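Local atomic coordinates of AT-rich interactive domain-containing protein 4 (Arabidopsis thaliana, PDB entry 6LQF), a protein that probably regulates transcription, pairing an ARID domain that binds DNA with a zinc-binding PHD finger that recognises a trimethylated histone H3 tail. Residues 12-24 with 119-131. Residues are numbered along the deposited sequence; the frame is centred on the assembly and turned at random.
Sequences KKHDCGRAHIQVC and LLEYEYAHDDVDG. With ZN (zinc ion), chain E.
K13 and A125 bring the two backbones together, H14 N giving A125 O a nearly straight bond (2.9 Å, 166°) on a lone pair in the carbonyl plane. The irregular segment 12-24 runs beside helix 120-124 and the loop that follows it, in the ARID domain, next to a zinc site. H14 ND1, C16 SG and H126 NE2 bind the zinc ion, and D32 of helix 26-39 completes the site. The H14 and H126 rings meet rim to rim, planes 69° apart, while H126 ND1 donates to Y122 O (2.8 Å), fixing the ring's rotation. K13 bends at chi2 (-64°), bringing NZ above the carbonyl planes of H126 (O at 2.8 Å) and Y124; NZ also salt-bridges D127 OD1, with a weak hydrogen bond. R18 meets D128 end-on, NH2 to OD1 at 2.8 Å and NH1 to OD2 at 3.0 Å, both on syn sides but tilted out of the carboxylate plane. NH1 also reaches Y122 OH, itself bonded to D32; D128 OD2 also bonds Y70 OH. A methionine in place of R18 would probably leave the D128 carboxylate without its countercharge. Along its NE/NH2 edge the guanidinium grips A19 O side-on, NE at 2.8 Å.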
loop_
_atom_site.group_PDB
_atom_site.type_symbol
_atom_site.label_atom_id
_atom_site.label_comp_id
_atom_site.label_asym_id
_atom_site.label_seq_id
_atom_site.Cartn_x
_atom_site.Cartn_y
_atom_site.Cartn_z
ATOM N N LYS A 12 0.325 16.724 15.397
ATOM C CA LYS A 12 0.349 16.205 14.034
ATOM C C LYS A 12 0.724 14.711 14.003
ATOM O O LYS A 12 0.098 13.955 13.271
ATOM C CB LYS A 12 1.318 16.997 13.149
ATOM C CG LYS A 12 1.361 16.533 11.676
ATOM C CD LYS A 12 0.048 16.875 10.922
ATOM C CE LYS A 12 0.052 16.394 9.462
ATOM N NZ LYS A 12 1.102 17.107 8.671
ATOM N N LYS A 13 1.740 14.303 14.773
ATOM C CA LYS A 13 2.204 12.903 14.756
ATOM C C LYS A 13 1.869 12.174 16.053
ATOM O O LYS A 13 1.821 12.768 17.128
ATOM C CB LYS A 13 3.718 12.815 14.493
ATOM C CG LYS A 13 4.211 13.431 13.157
ATOM C CD LYS A 13 3.643 12.703 11.960
ATOM C CE LYS A 13 3.871 13.448 10.661
ATOM N NZ LYS A 13 3.370 12.644 9.494
ATOM N N HIS A 14 1.617 10.878 15.930
ATOM C CA HIS A 14 1.403 9.978 17.067
ATOM C C HIS A 14 2.716 9.848 17.824
ATOM O O HIS A 14 3.760 9.775 17.195
ATOM C CB HIS A 14 0.956 8.616 16.537
ATOM C CG HIS A 14 0.279 7.755 17.545
ATOM N ND1 HIS A 14 0.315 6.375 17.481
ATOM C CD2 HIS A 14 -0.498 8.071 18.604
ATOM C CE1 HIS A 14 -0.407 5.884 18.477
ATOM N NE2 HIS A 14 -0.916 6.890 19.167
ATOM N N ASP A 15 2.751 9.796 19.151
ATOM C CA ASP A 15 4.114 9.591 19.647
ATOM C C ASP A 15 4.502 8.109 19.592
ATOM O O ASP A 15 5.370 7.733 18.818
ATOM C CB ASP A 15 4.328 10.198 21.027
ATOM C CG ASP A 15 5.141 11.485 20.938
ATOM O OD1 ASP A 15 5.201 12.046 19.815
ATOM O OD2 ASP A 15 5.709 11.936 21.954
ATOM N N CYS A 16 3.847 7.287 20.381
ATOM C CA CYS A 16 3.910 5.831 20.206
ATOM C C CYS A 16 5.309 5.190 20.143
ATOM O O CYS A 16 5.538 4.202 20.817
ATOM C CB CYS A 16 3.074 5.415 18.967
ATOM S SG CYS A 16 3.689 5.626 17.244
ATOM N N GLY A 17 6.237 5.707 19.353
ATOM C CA GLY A 17 7.519 5.023 19.182
ATOM C C GLY A 17 7.448 3.643 18.526
ATOM O O GLY A 17 8.324 2.800 18.726
ATOM N N ARG A 18 6.400 3.415 17.741
ATOM C CA ARG A 18 6.216 2.183 16.987
ATOM C C ARG A 18 7.407 1.964 16.076
ATOM O O ARG A 18 7.974 2.942 15.544
ATOM C CB ARG A 18 4.937 2.274 16.157
ATOM C CG ARG A 18 4.365 0.948 15.639
ATOM C CD ARG A 18 3.724 1.133 14.298
ATOM N NE ARG A 18 4.761 1.478 13.322
ATOM C CZ ARG A 18 4.583 2.254 12.259
ATOM N NH1 ARG A 18 3.397 2.809 12.012
ATOM N NH2 ARG A 18 5.634 2.477 11.437
ATOM N N ALA A 19 7.777 0.701 15.878
ATOM C CA ALA A 19 8.855 0.339 14.961
ATOM C C ALA A 19 8.640 0.916 13.557
ATOM O O ALA A 19 7.503 1.038 13.113
ATOM C CB ALA A 19 8.982 -1.178 14.868
ATOM N N HIS A 20 9.731 1.231 12.854
ATOM C CA HIS A 20 9.645 1.642 11.461
ATOM C C HIS A 20 8.927 0.598 10.617
ATOM O O HIS A 20 9.048 -0.587 10.834
ATOM C CB HIS A 20 11.045 1.900 10.897
ATOM C CG HIS A 20 11.733 3.077 11.508
ATOM N ND1 HIS A 20 12.715 3.787 10.852
ATOM C CD2 HIS A 20 11.596 3.659 12.722
ATOM C CE1 HIS A 20 13.148 4.760 11.633
ATOM N NE2 HIS A 20 12.482 4.707 12.773
ATOM N N ILE A 21 8.229 1.053 9.592
ATOM C CA ILE A 21 7.287 0.184 8.879
ATOM C C ILE A 21 7.978 -0.959 8.141
ATOM O O ILE A 21 7.355 -1.995 7.935
ATOM C CB ILE A 21 6.381 1.017 7.891
ATOM C CG1 ILE A 21 5.122 0.235 7.474
ATOM C CG2 ILE A 21 7.220 1.523 6.707
ATOM C CD1 ILE A 21 4.235 -0.156 8.643
ATOM N N GLN A 22 9.263 -0.816 7.826
ATOM C CA GLN A 22 9.992 -1.898 7.148
ATOM C C GLN A 22 10.225 -3.125 8.024
ATOM O O GLN A 22 10.413 -4.217 7.507
ATOM C CB GLN A 22 11.358 -1.412 6.630
ATOM C CG GLN A 22 11.263 -0.305 5.600
ATOM C CD GLN A 22 11.385 1.097 6.203
ATOM O OE1 GLN A 22 11.043 1.338 7.370
ATOM N NE2 GLN A 22 11.893 2.032 5.397
ATOM N N VAL A 23 10.228 -2.941 9.343
ATOM C CA VAL A 23 10.582 -4.006 10.263
ATOM C C VAL A 23 9.472 -4.209 11.335
ATOM O O VAL A 23 9.650 -4.976 12.270
ATOM C CB VAL A 23 11.875 -3.704 11.012
ATOM C CG1 VAL A 23 13.069 -3.725 10.068
ATOM C CG2 VAL A 23 11.765 -2.372 11.751
ATOM N N CYS A 24 8.357 -3.505 11.220
ATOM C CA CYS A 24 7.312 -3.584 12.239
ATOM C C CYS A 24 6.480 -4.852 12.067
ATOM O O CYS A 24 6.070 -5.159 10.931
ATOM C CB CYS A 24 6.437 -2.347 12.120
ATOM S SG CYS A 24 5.175 -2.179 13.420
ATOM N N LEU A 119 -7.545 3.838 8.456
ATOM C CA LEU A 119 -6.104 4.063 8.261
ATOM C C LEU A 119 -5.716 5.454 7.792
ATOM O O LEU A 119 -4.539 5.820 7.919
ATOM C CB LEU A 119 -5.560 3.028 7.247
ATOM C CG LEU A 119 -5.609 1.563 7.702
ATOM C CD1 LEU A 119 -5.205 0.617 6.511
ATOM C CD2 LEU A 119 -4.669 1.423 8.877
ATOM N N LEU A 120 -6.648 6.277 7.301
ATOM C CA LEU A 120 -6.207 7.535 6.702
ATOM C C LEU A 120 -5.642 8.538 7.719
ATOM O O LEU A 120 -4.542 9.105 7.545
ATOM C CB LEU A 120 -7.362 8.138 5.936
ATOM C CG LEU A 120 -6.964 9.392 5.202
ATOM C CD1 LEU A 120 -5.787 9.204 4.246
ATOM C CD2 LEU A 120 -8.200 9.814 4.415
ATOM N N GLU A 121 -6.378 8.737 8.823
ATOM C CA GLU A 121 -5.852 9.591 9.879
ATOM C C GLU A 121 -4.561 9.038 10.456
ATOM O O GLU A 121 -3.623 9.764 10.740
ATOM C CB GLU A 121 -6.896 9.748 10.995
ATOM C CG GLU A 121 -8.117 10.480 10.465
ATOM C CD GLU A 121 -9.215 10.671 11.502
ATOM O OE1 GLU A 121 -9.155 10.061 12.606
ATOM O OE2 GLU A 121 -10.126 11.472 11.190
ATOM N N TYR A 122 -4.539 7.717 10.603
ATOM C CA TYR A 122 -3.293 7.063 11.065
ATOM C C TYR A 122 -2.126 7.354 10.147
ATOM O O TYR A 122 -1.030 7.678 10.607
ATOM C CB TYR A 122 -3.517 5.560 11.202
ATOM C CG TYR A 122 -2.336 4.804 11.806
ATOM C CD1 TYR A 122 -1.274 4.341 10.987
ATOM C CD2 TYR A 122 -2.305 4.527 13.172
ATOM C CE1 TYR A 122 -0.213 3.692 11.518
ATOM C CE2 TYR A 122 -1.240 3.836 13.739
ATOM C CZ TYR A 122 -0.210 3.440 12.909
ATOM O OH TYR A 122 0.862 2.775 13.450
ATOM N N GLU A 123 -2.369 7.255 8.843
ATOM C CA GLU A 123 -1.290 7.540 7.864
ATOM C C GLU A 123 -0.742 8.961 8.067
ATOM O O GLU A 123 0.477 9.153 8.113
ATOM C CB GLU A 123 -1.811 7.397 6.436
ATOM C CG GLU A 123 -0.723 7.722 5.373
ATOM C CD GLU A 123 -1.347 8.009 3.974
ATOM O OE1 GLU A 123 -2.100 7.163 3.437
ATOM O OE2 GLU A 123 -1.089 9.086 3.408
ATOM N N TYR A 124 -1.654 9.934 8.194
ATOM C CA TYR A 124 -1.204 11.319 8.369
ATOM C C TYR A 124 -0.390 11.501 9.678
ATOM O O TYR A 124 0.510 12.338 9.765
ATOM C CB TYR A 124 -2.390 12.273 8.389
ATOM C CG TYR A 124 -3.243 12.353 7.118
ATOM C CD1 TYR A 124 -2.763 11.954 5.879
ATOM C CD2 TYR A 124 -4.573 12.774 7.201
ATOM C CE1 TYR A 124 -3.578 12.055 4.723
ATOM C CE2 TYR A 124 -5.379 12.863 6.081
ATOM C CZ TYR A 124 -4.892 12.499 4.851
ATOM O OH TYR A 124 -5.772 12.610 3.779
ATOM N N ALA A 125 -0.737 10.728 10.709
ATOM C CA ALA A 125 -0.031 10.876 11.994
ATOM C C ALA A 125 1.247 10.050 12.127
ATOM O O ALA A 125 1.861 10.027 13.200
ATOM C CB ALA A 125 -0.959 10.516 13.144
ATOM N N HIS A 126 1.653 9.362 11.063
ATOM C CA HIS A 126 2.891 8.574 11.110
ATOM C C HIS A 126 3.800 8.953 9.951
ATOM O O HIS A 126 3.447 9.849 9.173
ATOM C CB HIS A 126 2.571 7.082 11.137
ATOM C CG HIS A 126 1.949 6.665 12.421
ATOM N ND1 HIS A 126 0.610 6.879 12.694
ATOM C CD2 HIS A 126 2.491 6.139 13.548
ATOM C CE1 HIS A 126 0.352 6.479 13.932
ATOM N NE2 HIS A 126 1.476 6.043 14.472
ATOM N N ASP A 127 4.977 8.339 9.889
ATOM C CA ASP A 127 5.968 8.728 8.869
ATOM C C ASP A 127 6.350 7.526 8.052
ATOM O O ASP A 127 7.538 7.230 7.858
ATOM C CB ASP A 127 7.186 9.354 9.528
ATOM C CG ASP A 127 6.841 10.629 10.255
ATOM O OD1 ASP A 127 6.290 11.556 9.610
ATOM O OD2 ASP A 127 7.087 10.684 11.481
ATOM N N ASP A 128 5.338 6.847 7.535
ATOM C CA ASP A 128 5.534 5.600 6.848
ATOM C C ASP A 128 5.450 5.696 5.334
ATOM O O ASP A 128 5.664 4.681 4.651
ATOM C CB ASP A 128 4.492 4.602 7.320
ATOM C CG ASP A 128 4.518 4.411 8.823
ATOM O OD1 ASP A 128 5.625 4.378 9.405
ATOM O OD2 ASP A 128 3.442 4.242 9.397
ATOM N N VAL A 129 5.096 6.863 4.812
ATOM C CA VAL A 129 4.853 6.975 3.350
ATOM C C VAL A 129 6.136 7.129 2.554
ATOM O O VAL A 129 6.989 7.946 2.931
ATOM C CB VAL A 129 3.911 8.161 3.048
ATOM C CG1 VAL A 129 3.805 8.409 1.542
ATOM C CG2 VAL A 129 2.541 7.845 3.662
ATOM N N ASP A 130 6.294 6.324 1.485
ATOM C CA ASP A 130 7.477 6.351 0.597
ATOM C C ASP A 130 7.537 7.606 -0.238
ATOM O O ASP A 130 6.534 7.986 -0.889
ATOM C CB ASP A 130 7.461 5.127 -0.302
ATOM C CG ASP A 130 8.782 4.950 -1.042
ATOM O OD1 ASP A 130 9.089 5.765 -1.941
ATOM O OD2 ASP A 130 9.504 3.979 -0.726
ATOM N N GLY A 131 8.655 8.316 -0.122
ATOM C CA GLY A 131 8.835 9.538 -0.893
ATOM C C GLY A 131 10.149 9.490 -1.665
ATOM O O GLY A 131 10.758 10.542 -1.901
HETATM ZN ZN ZN E . 1.692 5.332 16.371
HETATM O O HOH W 1 4.557 9.204 14.615
HETATM O O HOH W 2 8.356 3.942 9.225
#